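PDB 4WOD: taurocyamine kinase from Schistosoma mansoni, which catalyses the reversible, magnesium-dependent transfer of a phosphate group from ATP to taurocyamine, giving N-phosphotaurocyamine and ADP. Local coordinates for residues 455-460 with 689-694; 463-468 with 601-606; 485-490 with 608-613; 641-646 with 700-705; 683-688 with 704-709. The protein carries 4 engineered substitutions. All blocks are in the same frame, centred on the assembly; numbering follows the deposited sequence.

Interaction 1 of 5, residues 455-460 with 689-694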
# COMPACT_ATOMS: atom_id res chain seq x y z
N PHE A 455 -33.51 -10.08 -28.13
CA PHE A 455 -32.69 -9.68 -29.29
C PHE A 455 -31.20 -9.56 -28.99
O PHE A 455 -30.80 -9.11 -27.90
CB PHE A 455 -33.20 -8.35 -29.85
CG PHE A 455 -34.64 -8.38 -30.30
CD1 PHE A 455 -34.97 -8.94 -31.53
CD2 PHE A 455 -35.65 -7.84 -29.51
CE1 PHE A 455 -36.29 -8.98 -31.96
CE2 PHE A 455 -36.97 -7.87 -29.94
CZ PHE A 455 -37.30 -8.44 -31.17
N LYS A 456 -30.37 -9.93 -29.96
CA LYS A 456 -28.94 -9.68 -29.89
C LYS A 456 -28.71 -8.19 -29.75
O LYS A 456 -29.41 -7.40 -30.39
CB LYS A 456 -28.20 -10.18 -31.13
CG LYS A 456 -28.75 -11.44 -31.76
CD LYS A 456 -28.06 -11.67 -33.10
CE LYS A 456 -28.42 -13.03 -33.69
NZ LYS A 456 -27.93 -14.12 -32.82
N HIS A 457 -27.73 -7.81 -28.92
CA HIS A 457 -27.27 -6.42 -28.80
C HIS A 457 -27.05 -5.88 -30.20
O HIS A 457 -26.62 -6.61 -31.08
CB HIS A 457 -25.95 -6.34 -27.98
CG HIS A 457 -25.57 -4.95 -27.54
ND1 HIS A 457 -24.75 -4.13 -28.28
CD2 HIS A 457 -25.89 -4.25 -26.42
CE1 HIS A 457 -24.58 -2.98 -27.64
NE2 HIS A 457 -25.26 -3.02 -26.51
N PRO A 458 -27.39 -4.60 -30.41
CA PRO A 458 -27.14 -3.99 -31.73
C PRO A 458 -25.69 -4.21 -32.15
O PRO A 458 -24.80 -4.19 -31.29
CB PRO A 458 -27.42 -2.48 -31.50
CG PRO A 458 -27.69 -2.30 -30.02
CD PRO A 458 -28.09 -3.66 -29.50
N ALA A 459 -25.44 -4.48 -33.43
CA ALA A 459 -24.06 -4.51 -33.92
C ALA A 459 -23.43 -3.14 -33.69
O ALA A 459 -24.15 -2.17 -33.47
CB ALA A 459 -24.02 -4.89 -35.40
N PRO A 460 -22.09 -3.07 -33.70
CA PRO A 460 -21.46 -1.76 -33.66
C PRO A 460 -22.06 -0.83 -34.71
O PRO A 460 -22.01 -1.14 -35.90
CB PRO A 460 -19.98 -2.07 -33.96
CG PRO A 460 -19.88 -3.59 -34.04
CD PRO A 460 -21.12 -4.15 -33.44
N ARG A 689 -25.03 7.20 -20.39
CA ARG A 689 -25.39 5.87 -20.90
C ARG A 689 -24.20 5.17 -21.55
O ARG A 689 -23.33 5.82 -22.14
CB ARG A 689 -26.54 5.98 -21.89
CG ARG A 689 -27.84 6.46 -21.25
CD ARG A 689 -28.88 6.77 -22.31
NE ARG A 689 -29.58 5.56 -22.74
CZ ARG A 689 -30.39 5.50 -23.79
NH1 ARG A 689 -30.60 6.58 -24.54
NH2 ARG A 689 -30.98 4.35 -24.09
N ARG A 690 -24.18 3.84 -21.46
CA ARG A 690 -23.16 3.02 -22.13
C ARG A 690 -23.80 1.87 -22.90
O ARG A 690 -23.33 1.48 -23.98
CB ARG A 690 -22.16 2.44 -21.13
CG ARG A 690 -21.42 3.47 -20.33
CD ARG A 690 -20.24 4.03 -21.10
NE ARG A 690 -19.43 4.89 -20.24
CZ ARG A 690 -19.73 6.17 -19.99
NH1 ARG A 690 -20.78 6.72 -20.58
NH2 ARG A 690 -18.96 6.89 -19.18
N LEU A 691 -24.86 1.34 -22.31
CA LEU A 691 -25.49 0.10 -22.77
C LEU A 691 -26.96 0.38 -23.11
O LEU A 691 -27.63 1.12 -22.40
CB LEU A 691 -25.37 -0.97 -21.68
CG LEU A 691 -26.02 -2.33 -21.87
CD1 LEU A 691 -25.24 -3.10 -22.90
CD2 LEU A 691 -26.08 -3.09 -20.57
N GLY A 692 -27.45 -0.19 -24.20
CA GLY A 692 -28.84 -0.00 -24.59
C GLY A 692 -29.02 1.07 -25.64
O GLY A 692 -30.13 1.48 -25.95
N LEU A 693 -27.91 1.53 -26.20
CA LEU A 693 -27.94 2.56 -27.23
C LEU A 693 -26.76 2.36 -28.18
O LEU A 693 -25.84 1.61 -27.86
CB LEU A 693 -27.92 3.96 -26.59
CG LEU A 693 -26.58 4.56 -26.12
CD1 LEU A 693 -26.80 5.98 -25.60
CD2 LEU A 693 -25.87 3.72 -25.06
N THR A 694 -26.78 2.99 -29.35
CA THR A 694 -25.65 2.83 -30.26
C THR A 694 -24.56 3.85 -29.95
O THR A 694 -24.77 4.78 -29.16
CB THR A 694 -26.07 2.96 -31.74
OG1 THR A 694 -26.53 4.29 -31.97
CG2 THR A 694 -27.18 1.95 -32.10
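The imidazole of H457 comes obliquely against one methyl of L691, CD1, and this pair carries a small surface contact between two loops in the C-terminal half of this phosphagen kinase. One loop leads from helix 437-448 to strand 480-489; the other leaves strand 682-687 for helix 695-715. NE2 of H457 lies 3.6 Å from CD1 of L691, with CD2 of the same ring almost as near. The ring gets there because CG of H457 stands anti to the backbone N (chi1 -167°), which carries the imidazole across to the other loop although the CB bond does not point that way. Two things from its own loop hold the ring. ND1 gives a hydrogen bond of 3.0 Å to O of P458, arriving in the carbonyl plane on a lone pair, though the acceptor lies 28° out of the imidazole plane. P458 also lays its CD 3.4 Å above one ring face, offset toward the rim. NE2 and the backbone N of G692 are both buried here without a partner in the model, and at 4.3 Å from each other they are too far apart to bond. L691 also packs on I444 and H448 of helix 437-448, joining the two loops to that helix. T694 is the N-cap of helix 695-715: OG1 caps a backbone N, and its own N is bonded to OE1 of Q697, consistent with a capping box. Its methyl makes the last, loose touch, CG2 of T694 lying 4.5 Å from CB of P458.

Interaction 2 of 5, residues 463-468 with 601-606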
# COMPACT_ATOMS: atom_id res chain seq x y z
N GLY A 463 -22.03 4.78 -37.50
CA GLY A 463 -22.66 5.78 -38.36
C GLY A 463 -21.82 6.09 -39.58
O GLY A 463 -20.72 5.57 -39.74
N ASP A 464 -22.35 6.94 -40.45
CA ASP A 464 -21.63 7.43 -41.62
C ASP A 464 -20.69 8.54 -41.19
O ASP A 464 -21.14 9.65 -40.88
CB ASP A 464 -22.61 7.92 -42.70
CG ASP A 464 -21.93 8.32 -44.00
OD1 ASP A 464 -20.77 8.78 -43.98
OD2 ASP A 464 -22.58 8.17 -45.05
N LEU A 465 -19.39 8.27 -41.21
CA LEU A 465 -18.43 9.19 -40.63
C LEU A 465 -18.26 10.47 -41.45
O LEU A 465 -17.57 11.39 -41.02
CB LEU A 465 -17.07 8.51 -40.46
CG LEU A 465 -16.98 7.33 -39.49
CD1 LEU A 465 -15.54 7.04 -39.26
CD2 LEU A 465 -17.69 7.62 -38.17
N SER A 466 -18.90 10.52 -42.62
CA SER A 466 -18.87 11.74 -43.43
C SER A 466 -20.17 12.54 -43.30
O SER A 466 -20.24 13.70 -43.71
CB SER A 466 -18.61 11.39 -44.90
OG SER A 466 -19.69 10.64 -45.43
N LYS A 467 -21.19 11.92 -42.74
CA LYS A 467 -22.46 12.60 -42.55
C LYS A 467 -22.98 12.35 -41.13
O LYS A 467 -24.01 11.71 -40.93
CB LYS A 467 -23.49 12.16 -43.60
CG LYS A 467 -24.46 13.26 -44.02
CD LYS A 467 -25.38 12.84 -45.17
CE LYS A 467 -26.49 13.86 -45.39
NZ LYS A 467 -27.31 13.61 -46.63
N LEU A 468 -22.24 12.86 -40.15
CA LEU A 468 -22.58 12.69 -38.75
C LEU A 468 -23.65 13.69 -38.30
O LEU A 468 -23.77 14.77 -38.85
CB LEU A 468 -21.32 12.82 -37.89
CG LEU A 468 -20.25 11.74 -38.06
CD1 LEU A 468 -18.93 12.24 -37.52
CD2 LEU A 468 -20.67 10.44 -37.36
N ALA A 601 -14.99 15.69 -35.50
CA ALA A 601 -13.61 15.36 -35.85
C ALA A 601 -12.95 14.43 -34.81
O ALA A 601 -12.15 13.57 -35.16
CB ALA A 601 -12.77 16.63 -36.02
N VAL A 602 -13.29 14.61 -33.53
CA VAL A 602 -12.77 13.72 -32.49
C VAL A 602 -13.35 12.32 -32.69
O VAL A 602 -12.65 11.30 -32.61
CB VAL A 602 -13.13 14.24 -31.08
CG1 VAL A 602 -12.54 13.33 -30.00
CG2 VAL A 602 -12.63 15.66 -30.90
N TYR A 603 -14.65 12.29 -32.93
CA TYR A 603 -15.39 11.03 -33.10
C TYR A 603 -14.89 10.26 -34.32
O TYR A 603 -14.62 9.07 -34.24
CB TYR A 603 -16.88 11.32 -33.24
CG TYR A 603 -17.75 10.10 -33.35
CD1 TYR A 603 -18.21 9.46 -32.21
CD2 TYR A 603 -18.11 9.59 -34.59
CE1 TYR A 603 -19.01 8.32 -32.29
CE2 TYR A 603 -18.93 8.44 -34.69
CZ TYR A 603 -19.37 7.82 -33.52
OH TYR A 603 -20.17 6.69 -33.57
N LYS A 604 -14.75 10.97 -35.44
CA LYS A 604 -14.25 10.37 -36.66
C LYS A 604 -12.86 9.73 -36.43
O LYS A 604 -12.66 8.57 -36.78
CB LYS A 604 -14.17 11.42 -37.78
CG LYS A 604 -13.82 10.85 -39.16
CD LYS A 604 -14.09 11.86 -40.27
CE LYS A 604 -13.63 11.34 -41.63
NZ LYS A 604 -12.15 11.18 -41.64
N ARG A 605 -11.94 10.47 -35.83
CA ARG A 605 -10.60 9.97 -35.55
C ARG A 605 -10.66 8.74 -34.63
O ARG A 605 -10.01 7.73 -34.89
CB ARG A 605 -9.72 11.06 -34.90
CG ARG A 605 -8.29 10.66 -34.68
CD ARG A 605 -7.42 11.87 -34.34
NE ARG A 605 -7.99 12.64 -33.24
CZ ARG A 605 -8.50 13.86 -33.36
NH1 ARG A 605 -8.48 14.49 -34.52
NH2 ARG A 605 -9.02 14.45 -32.29
N LEU A 606 -11.46 8.83 -33.57
CA LEU A 606 -11.67 7.66 -32.72
C LEU A 606 -12.14 6.43 -33.52
O LEU A 606 -11.53 5.37 -33.41
CB LEU A 606 -12.68 7.94 -31.61
CG LEU A 606 -12.86 6.70 -30.72
CD1 LEU A 606 -11.50 6.22 -30.14
CD2 LEU A 606 -13.85 6.96 -29.60
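Two leucines converge obliquely on one corner of a tyrosine ring, straddling its plane: CE2 of Y603 lies 3.8 Å from CD2 of L465 and 3.8 Å from CD2 of L468. L465 sits within a type I beta turn, D464 to K467, and L468 just after it, the whole packed on helix 599-614 of the second phosphagen kinase unit. Y603 has CG anti to its backbone N (chi1 -177°), which sends the ring out from the helix; L465 crosses it at about a right angle and L468 at a slant. OH of Y603 is hydrogen-bonded to O of F462. K604 runs its methylenes past the turn, CD lying 3.6 Å from O of L465, before the chain bends at its end and NZ pairs with E608 one helical turn on. F470 adds an edge-to-face ring contact to Y603. D464, which takes no part across the contact, holds the turn as an Asx turn. OD1 takes the backbone N of S466 at 2.9 Å on its anti side and OG of S466 at 2.6 Å on its syn side, both from one face of the carboxylate plane.

Interaction 3 of 5, residues 485-490 with 608-613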
# COMPACT_ATOMS: atom_id res chain seq x y z
N VAL A 485 -13.53 11.64 -26.91
CA VAL A 485 -14.36 10.43 -26.89
C VAL A 485 -13.44 9.25 -26.69
O VAL A 485 -12.41 9.16 -27.31
CB VAL A 485 -15.21 10.22 -28.18
CG1 VAL A 485 -16.20 9.05 -27.97
CG2 VAL A 485 -15.95 11.47 -28.55
N ARG A 486 -13.82 8.34 -25.80
CA ARG A 486 -13.03 7.13 -25.64
C ARG A 486 -13.92 5.89 -25.63
O ARG A 486 -15.14 5.98 -25.41
CB ARG A 486 -12.19 7.18 -24.36
CG ARG A 486 -12.96 7.19 -23.06
CD ARG A 486 -13.32 5.78 -22.54
NE ARG A 486 -13.91 5.83 -21.20
CZ ARG A 486 -14.86 5.01 -20.74
NH1 ARG A 486 -15.37 4.07 -21.52
NH2 ARG A 486 -15.30 5.15 -19.50
N VAL A 487 -13.29 4.73 -25.85
CA VAL A 487 -13.96 3.45 -25.61
C VAL A 487 -13.05 2.48 -24.88
O VAL A 487 -11.82 2.60 -24.96
CB VAL A 487 -14.42 2.77 -26.93
CG1 VAL A 487 -15.54 3.57 -27.61
CG2 VAL A 487 -13.24 2.54 -27.86
N GLY A 488 -13.65 1.53 -24.16
CA GLY A 488 -12.91 0.39 -23.66
C GLY A 488 -12.98 -0.78 -24.64
O GLY A 488 -13.97 -0.90 -25.35
N ARG A 489 -11.93 -1.61 -24.70
CA ARG A 489 -11.98 -2.87 -25.47
C ARG A 489 -11.21 -3.97 -24.75
O ARG A 489 -10.20 -3.72 -24.08
CB ARG A 489 -11.40 -2.70 -26.89
CG ARG A 489 -12.24 -1.84 -27.86
CD ARG A 489 -13.55 -2.55 -28.32
NE ARG A 489 -14.34 -1.78 -29.29
CZ ARG A 489 -15.26 -0.86 -28.99
NH1 ARG A 489 -15.53 -0.55 -27.73
NH2 ARG A 489 -15.91 -0.23 -29.97
N SER A 490 -11.74 -5.19 -24.87
CA SER A 490 -11.09 -6.39 -24.42
C SER A 490 -10.71 -7.20 -25.64
O SER A 490 -11.42 -7.16 -26.65
CB SER A 490 -12.02 -7.22 -23.51
OG SER A 490 -12.45 -6.48 -22.38
N GLU A 608 -12.04 5.58 -36.64
CA GLU A 608 -11.07 5.09 -37.59
C GLU A 608 -9.93 4.38 -36.87
O GLU A 608 -9.39 3.40 -37.38
CB GLU A 608 -10.54 6.25 -38.44
CG GLU A 608 -11.58 6.76 -39.43
CD GLU A 608 -11.15 8.05 -40.10
OE1 GLU A 608 -10.04 8.55 -39.78
OE2 GLU A 608 -11.93 8.56 -40.94
N GLY A 609 -9.59 4.85 -35.67
CA GLY A 609 -8.56 4.21 -34.88
C GLY A 609 -8.98 2.86 -34.33
O GLY A 609 -8.19 1.91 -34.25
N ILE A 610 -10.24 2.77 -33.91
CA ILE A 610 -10.77 1.51 -33.39
C ILE A 610 -10.76 0.45 -34.49
O ILE A 610 -10.30 -0.69 -34.29
CB ILE A 610 -12.21 1.67 -32.85
CG1 ILE A 610 -12.31 2.74 -31.76
CG2 ILE A 610 -12.76 0.32 -32.35
CD1 ILE A 610 -13.75 2.98 -31.30
N ASN A 611 -11.26 0.84 -35.65
CA ASN A 611 -11.28 -0.05 -36.80
C ASN A 611 -9.87 -0.53 -37.19
O ASN A 611 -9.69 -1.70 -37.48
CB ASN A 611 -11.97 0.62 -37.98
CG ASN A 611 -13.47 0.71 -37.79
OD1 ASN A 611 -14.06 -0.04 -37.00
ND2 ASN A 611 -14.11 1.64 -38.49
N ALA A 612 -8.90 0.38 -37.19
CA ALA A 612 -7.53 0.04 -37.56
C ALA A 612 -6.90 -0.98 -36.58
O ALA A 612 -6.27 -1.95 -36.99
CB ALA A 612 -6.67 1.30 -37.65
N ILE A 613 -7.09 -0.73 -35.30
CA ILE A 613 -6.61 -1.63 -34.29
C ILE A 613 -7.28 -3.00 -34.44
O ILE A 613 -6.62 -4.05 -34.30
CB ILE A 613 -6.83 -1.04 -32.89
CG1 ILE A 613 -5.99 0.23 -32.74
CG2 ILE A 613 -6.48 -2.07 -31.79
CD1 ILE A 613 -6.19 0.97 -31.45
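Strand 485-489 runs beneath helix 608-613, the two backbones nearest at V487 and I610, whose CA atoms are 8.6 Å apart. I610 bridges that gap and is the one residue of 608-613 in touch with 485-490; its CD1 mainly meets V487 and its CG2 meets R489. The longer branch, with CG1 anti to the carbonyl carbon (chi1 -57°) and extended beyond, ends in CD1, which meets CG2 of V487 tip to tip at 3.5 Å and also comes within 4.1 Å of NH2 of R489. The shorter branch, CG2, lies 4.0 Å from NH2 of R489 and equally near its NE, the methyl approaching the guanidinium obliquely while the two side chains cross at about a right angle. The bend of R489 at chi2 (-71°) turns the guanidinium back along its own strand, where NH1 gives a hydrogen bond of 2.9 Å to O of G488. There CG2 of V487 sits 3.8 Å above one face of the guanidinium, toward its rim. The buried cation thus rests among apolar groups and also makes a cation-pi contact with Y627. The residue before V487, R486, points its CB away from the helix. The arrangement is that of a strand in the antiparallel sheet of the phosphagen kinase catalytic domain, carrying V485 and R486 of the predicted ATP site and packing one face on helix 599-614.

Interaction 4 of 5, residues 641-646 with 700-705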
# COMPACT_ATOMS: atom_id res chain seq x y z
N ALA A 641 -18.16 10.00 -24.38
CA ALA A 641 -17.84 11.26 -25.04
C ALA A 641 -18.00 12.40 -24.04
O ALA A 641 -18.97 12.44 -23.27
CB ALA A 641 -18.73 11.49 -26.23
N SER A 642 -17.09 13.35 -24.08
CA SER A 642 -17.09 14.36 -23.05
C SER A 642 -16.55 15.68 -23.56
O SER A 642 -15.87 15.73 -24.59
CB SER A 642 -16.29 13.89 -21.84
OG SER A 642 -14.91 13.79 -22.16
N VAL A 643 -16.88 16.74 -22.84
CA VAL A 643 -16.31 18.06 -23.10
C VAL A 643 -15.88 18.71 -21.80
O VAL A 643 -16.46 18.46 -20.75
CB VAL A 643 -17.32 19.02 -23.81
CG1 VAL A 643 -17.60 18.56 -25.22
CG2 VAL A 643 -18.61 19.17 -22.99
N LEU A 644 -14.86 19.55 -21.89
CA LEU A 644 -14.54 20.45 -20.80
C LEU A 644 -15.31 21.75 -21.05
O LEU A 644 -14.98 22.52 -21.95
CB LEU A 644 -13.03 20.68 -20.72
CG LEU A 644 -12.53 21.22 -19.39
CD1 LEU A 644 -13.23 20.51 -18.24
CD2 LEU A 644 -11.03 21.02 -19.31
N LEU A 645 -16.37 21.97 -20.27
CA LEU A 645 -17.33 23.04 -20.54
C LEU A 645 -17.28 24.19 -19.53
O LEU A 645 -17.33 23.97 -18.31
CB LEU A 645 -18.75 22.45 -20.57
CG LEU A 645 -19.90 23.36 -21.02
CD1 LEU A 645 -19.72 23.78 -22.47
CD2 LEU A 645 -21.24 22.67 -20.82
N LYS A 646 -17.18 25.41 -20.04
CA LYS A 646 -17.24 26.61 -19.19
C LYS A 646 -18.65 27.18 -19.12
O LYS A 646 -19.14 27.78 -20.08
CB LYS A 646 -16.28 27.68 -19.70
CG LYS A 646 -14.84 27.22 -19.82
CD LYS A 646 -13.91 28.39 -20.06
CE LYS A 646 -14.31 29.16 -21.29
NZ LYS A 646 -13.33 30.22 -21.61
N HIS A 700 -24.33 11.48 -29.77
CA HIS A 700 -25.35 12.48 -30.07
C HIS A 700 -26.06 12.96 -28.80
O HIS A 700 -26.38 14.14 -28.69
CB HIS A 700 -26.37 11.95 -31.07
CG HIS A 700 -27.26 13.02 -31.64
ND1 HIS A 700 -28.60 12.82 -31.89
CD2 HIS A 700 -26.99 14.29 -32.02
CE1 HIS A 700 -29.11 13.92 -32.40
NE2 HIS A 700 -28.16 14.83 -32.49
N GLU A 701 -26.28 12.04 -27.86
CA GLU A 701 -26.87 12.42 -26.59
C GLU A 701 -25.99 13.46 -25.89
O GLU A 701 -26.51 14.47 -25.41
CB GLU A 701 -27.09 11.20 -25.68
CG GLU A 701 -28.31 10.40 -26.07
CD GLU A 701 -28.75 9.40 -25.01
OE1 GLU A 701 -28.35 9.55 -23.84
OE2 GLU A 701 -29.51 8.48 -25.37
N MET A 702 -24.68 13.23 -25.86
CA MET A 702 -23.79 14.20 -25.24
C MET A 702 -23.92 15.54 -25.95
O MET A 702 -24.16 16.56 -25.31
CB MET A 702 -22.33 13.73 -25.25
CG MET A 702 -21.39 14.67 -24.50
SD MET A 702 -20.74 15.98 -25.57
CE MET A 702 -19.40 15.14 -26.40
N ALA A 703 -23.79 15.53 -27.27
CA ALA A 703 -23.88 16.74 -28.08
C ALA A 703 -25.20 17.51 -27.84
O ALA A 703 -25.18 18.71 -27.56
CB ALA A 703 -23.72 16.41 -29.56
N GLU A 704 -26.33 16.82 -27.93
CA GLU A 704 -27.63 17.44 -27.70
C GLU A 704 -27.71 18.03 -26.29
O GLU A 704 -28.22 19.14 -26.11
CB GLU A 704 -28.76 16.44 -27.91
CG GLU A 704 -29.05 16.13 -29.36
CD GLU A 704 -30.32 15.31 -29.54
OE1 GLU A 704 -30.21 14.10 -29.80
OE2 GLU A 704 -31.42 15.89 -29.40
N GLY A 705 -27.20 17.29 -25.31
CA GLY A 705 -27.18 17.76 -23.93
C GLY A 705 -26.28 18.97 -23.72
O GLY A 705 -26.61 19.86 -22.94
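The contact belongs to the catalytic domain's antiparallel sheet, where strand 639-646 is backed by the C-terminal helix 695-715. Their short segments run nearly along each other, at 29° with axes 8.3 Å apart. Every contact across the two segments is made by M702. A first torsion near trans (chi1 -175°) takes M702 off the helix toward the strand, and two further bends, at chi2 and chi3, lay the thioether methyl on it. CE then lies 3.7 Å from CB of A641 and 3.7 Å from the backbone N of S642, while CG of the same methionine comes to 3.5 Å from O of A641. V643, two residues on along the same strand face, closes the other flank with CG1 at 4.0 Å from CE and 4.1 Å from SD of M702. All of this is buried and apolar apart from the backbone atoms beneath the methionine. S642, between the two, turns its CB away from the helix. Its neighbours A641 and V643 also touch strand 480-489, and V643 reaches V706 one turn further along the helix. Residues 641-644 are of the predicted ATP site, so this is a site-bearing strand of the phosphagen kinase catalytic sheet with the C-terminal helix packed along it.

Interaction 5 of 5, residues 683-688 with 704-709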
# COMPACT_ATOMS: atom_id res chain seq x y z
N TYR A 683 -16.92 22.63 -16.06
CA TYR A 683 -17.37 21.28 -15.76
C TYR A 683 -16.97 20.28 -16.84
O TYR A 683 -16.98 20.60 -18.03
CB TYR A 683 -18.89 21.24 -15.62
CG TYR A 683 -19.43 21.63 -14.26
CD1 TYR A 683 -18.76 22.54 -13.45
CD2 TYR A 683 -20.61 21.07 -13.78
CE1 TYR A 683 -19.26 22.90 -12.21
CE2 TYR A 683 -21.11 21.42 -12.55
CZ TYR A 683 -20.43 22.33 -11.76
OH TYR A 683 -20.94 22.67 -10.53
N ASP A 684 -16.62 19.07 -16.42
CA ASP A 684 -16.48 17.97 -17.36
C ASP A 684 -17.83 17.29 -17.54
O ASP A 684 -18.36 16.70 -16.60
CB ASP A 684 -15.42 16.98 -16.89
CG ASP A 684 -15.17 15.89 -17.89
OD1 ASP A 684 -15.95 14.92 -17.91
OD2 ASP A 684 -14.21 16.02 -18.68
N ILE A 685 -18.39 17.38 -18.74
CA ILE A 685 -19.72 16.82 -19.01
C ILE A 685 -19.60 15.61 -19.92
O ILE A 685 -18.91 15.65 -20.94
CB ILE A 685 -20.66 17.86 -19.69
CG1 ILE A 685 -20.65 19.19 -18.93
CG2 ILE A 685 -22.07 17.31 -19.79
CD1 ILE A 685 -21.17 19.08 -17.52
N SER A 686 -20.27 14.52 -19.57
CA SER A 686 -20.23 13.35 -20.43
C SER A 686 -21.59 12.66 -20.52
O SER A 686 -22.45 12.87 -19.66
CB SER A 686 -19.16 12.36 -19.94
OG SER A 686 -19.37 12.02 -18.58
N ASN A 687 -21.80 11.86 -21.56
CA ASN A 687 -22.98 11.01 -21.58
C ASN A 687 -22.89 10.00 -20.46
O ASN A 687 -21.82 9.48 -20.16
CB ASN A 687 -23.13 10.28 -22.92
CG ASN A 687 -21.93 9.40 -23.27
OD1 ASN A 687 -20.84 9.91 -23.57
ND2 ASN A 687 -22.13 8.08 -23.26
N LYS A 688 -24.02 9.73 -19.82
CA LYS A 688 -24.02 8.73 -18.77
C LYS A 688 -24.25 7.32 -19.32
O LYS A 688 -23.70 6.35 -18.81
CB LYS A 688 -25.08 9.08 -17.72
CG LYS A 688 -24.84 8.42 -16.38
CD LYS A 688 -26.04 8.61 -15.46
CE LYS A 688 -27.34 8.70 -16.25
NZ LYS A 688 -28.43 7.87 -15.63
N GLU A 704 -26.33 16.82 -27.93
CA GLU A 704 -27.63 17.44 -27.70
C GLU A 704 -27.71 18.03 -26.29
O GLU A 704 -28.22 19.14 -26.11
CB GLU A 704 -28.76 16.44 -27.91
CG GLU A 704 -29.05 16.13 -29.36
CD GLU A 704 -30.32 15.31 -29.54
OE1 GLU A 704 -30.21 14.10 -29.80
OE2 GLU A 704 -31.42 15.89 -29.40
N GLY A 705 -27.20 17.29 -25.31
CA GLY A 705 -27.18 17.76 -23.93
C GLY A 705 -26.28 18.97 -23.72
O GLY A 705 -26.61 19.86 -22.94
N VAL A 706 -25.15 18.99 -24.40
CA VAL A 706 -24.19 20.08 -24.25
C VAL A 706 -24.70 21.31 -25.01
O VAL A 706 -24.56 22.43 -24.54
CB VAL A 706 -22.78 19.67 -24.74
CG1 VAL A 706 -21.86 20.88 -24.89
CG2 VAL A 706 -22.18 18.64 -23.78
N ALA A 707 -25.31 21.08 -26.17
CA ALA A 707 -25.92 22.16 -26.95
C ALA A 707 -27.02 22.86 -26.17
O ALA A 707 -27.17 24.08 -26.23
CB ALA A 707 -26.46 21.63 -28.26
N LYS A 708 -27.81 22.08 -25.44
CA LYS A 708 -28.81 22.62 -24.54
C LYS A 708 -28.18 23.49 -23.47
O LYS A 708 -28.59 24.63 -23.28
CB LYS A 708 -29.62 21.51 -23.88
CG LYS A 708 -31.09 21.57 -24.27
CD LYS A 708 -31.90 22.37 -23.24
CE LYS A 708 -32.56 23.58 -23.91
NZ LYS A 708 -33.41 23.14 -25.06
N MET A 709 -27.21 22.93 -22.75
CA MET A 709 -26.49 23.66 -21.72
C MET A 709 -25.95 25.00 -22.21
O MET A 709 -26.10 26.02 -21.54
CB MET A 709 -25.33 22.82 -21.19
CG MET A 709 -25.75 21.69 -20.29
SD MET A 709 -24.35 20.92 -19.46
CE MET A 709 -25.19 19.59 -18.62
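In I685 chi1 of -49° leaves CG2 anti to the backbone N and turned to the helix, and in M709 chi1 of -74° sets CG anti to the carbonyl carbon, after which the chain runs straight out (chi3 -176°) and delivers SD and CE to the strand. The two side chains therefore reach toward each other tip to tip, strand to helix. CE of M709 lies 4.0 Å from CG2 of I685, and its SD is 4.1 Å from CG1 of that residue. The bend of I685 at chi2 brings CD1 round to the same thioether, 4.2 Å from SD of M709. A second helix residue shares the isoleucine: V706, one turn earlier, sets its CG2 at 4.2 Å from CG2 of I685. All the contacts are apolar and of ordinary van der Waals length, so I685 fits against the helix between V706 and M709 without any bond across. On the other side of the strand the neighbours of I685 are polar: S686 turns its CB away from the helix, and D684 pairs with R640 and R669. In the sheet, strand 682-687 lies between strands 639-646 and 666-669. Helix 695-715 reaches all three: V706 also touches V643, and M709 touches L645 and L666, and beyond them I660 and C661 of helix 658-663.

Overall arrangement
All five contacts lie in the C-terminal half of the chain. Interaction 1 opens first, at 455-460, and its loop closes only at 689-694, just before the last helix. Interactions 2 and 3 fall within that span and cross each other, since 485-490 comes between 463-468 and 601-606; both end on helix 599-614. Interactions 4 and 5 begin on strands 639-646 and 682-687, inside the same span, but end beyond it, so each crosses interaction 1; they share E704 and G705 and bring these paired neighbouring strands onto one helix, 695-715. L693 packing against E701 joins interactions 1 and 4. V485 against A641 links interactions 3 and 4 across neighbouring strands of the sheet.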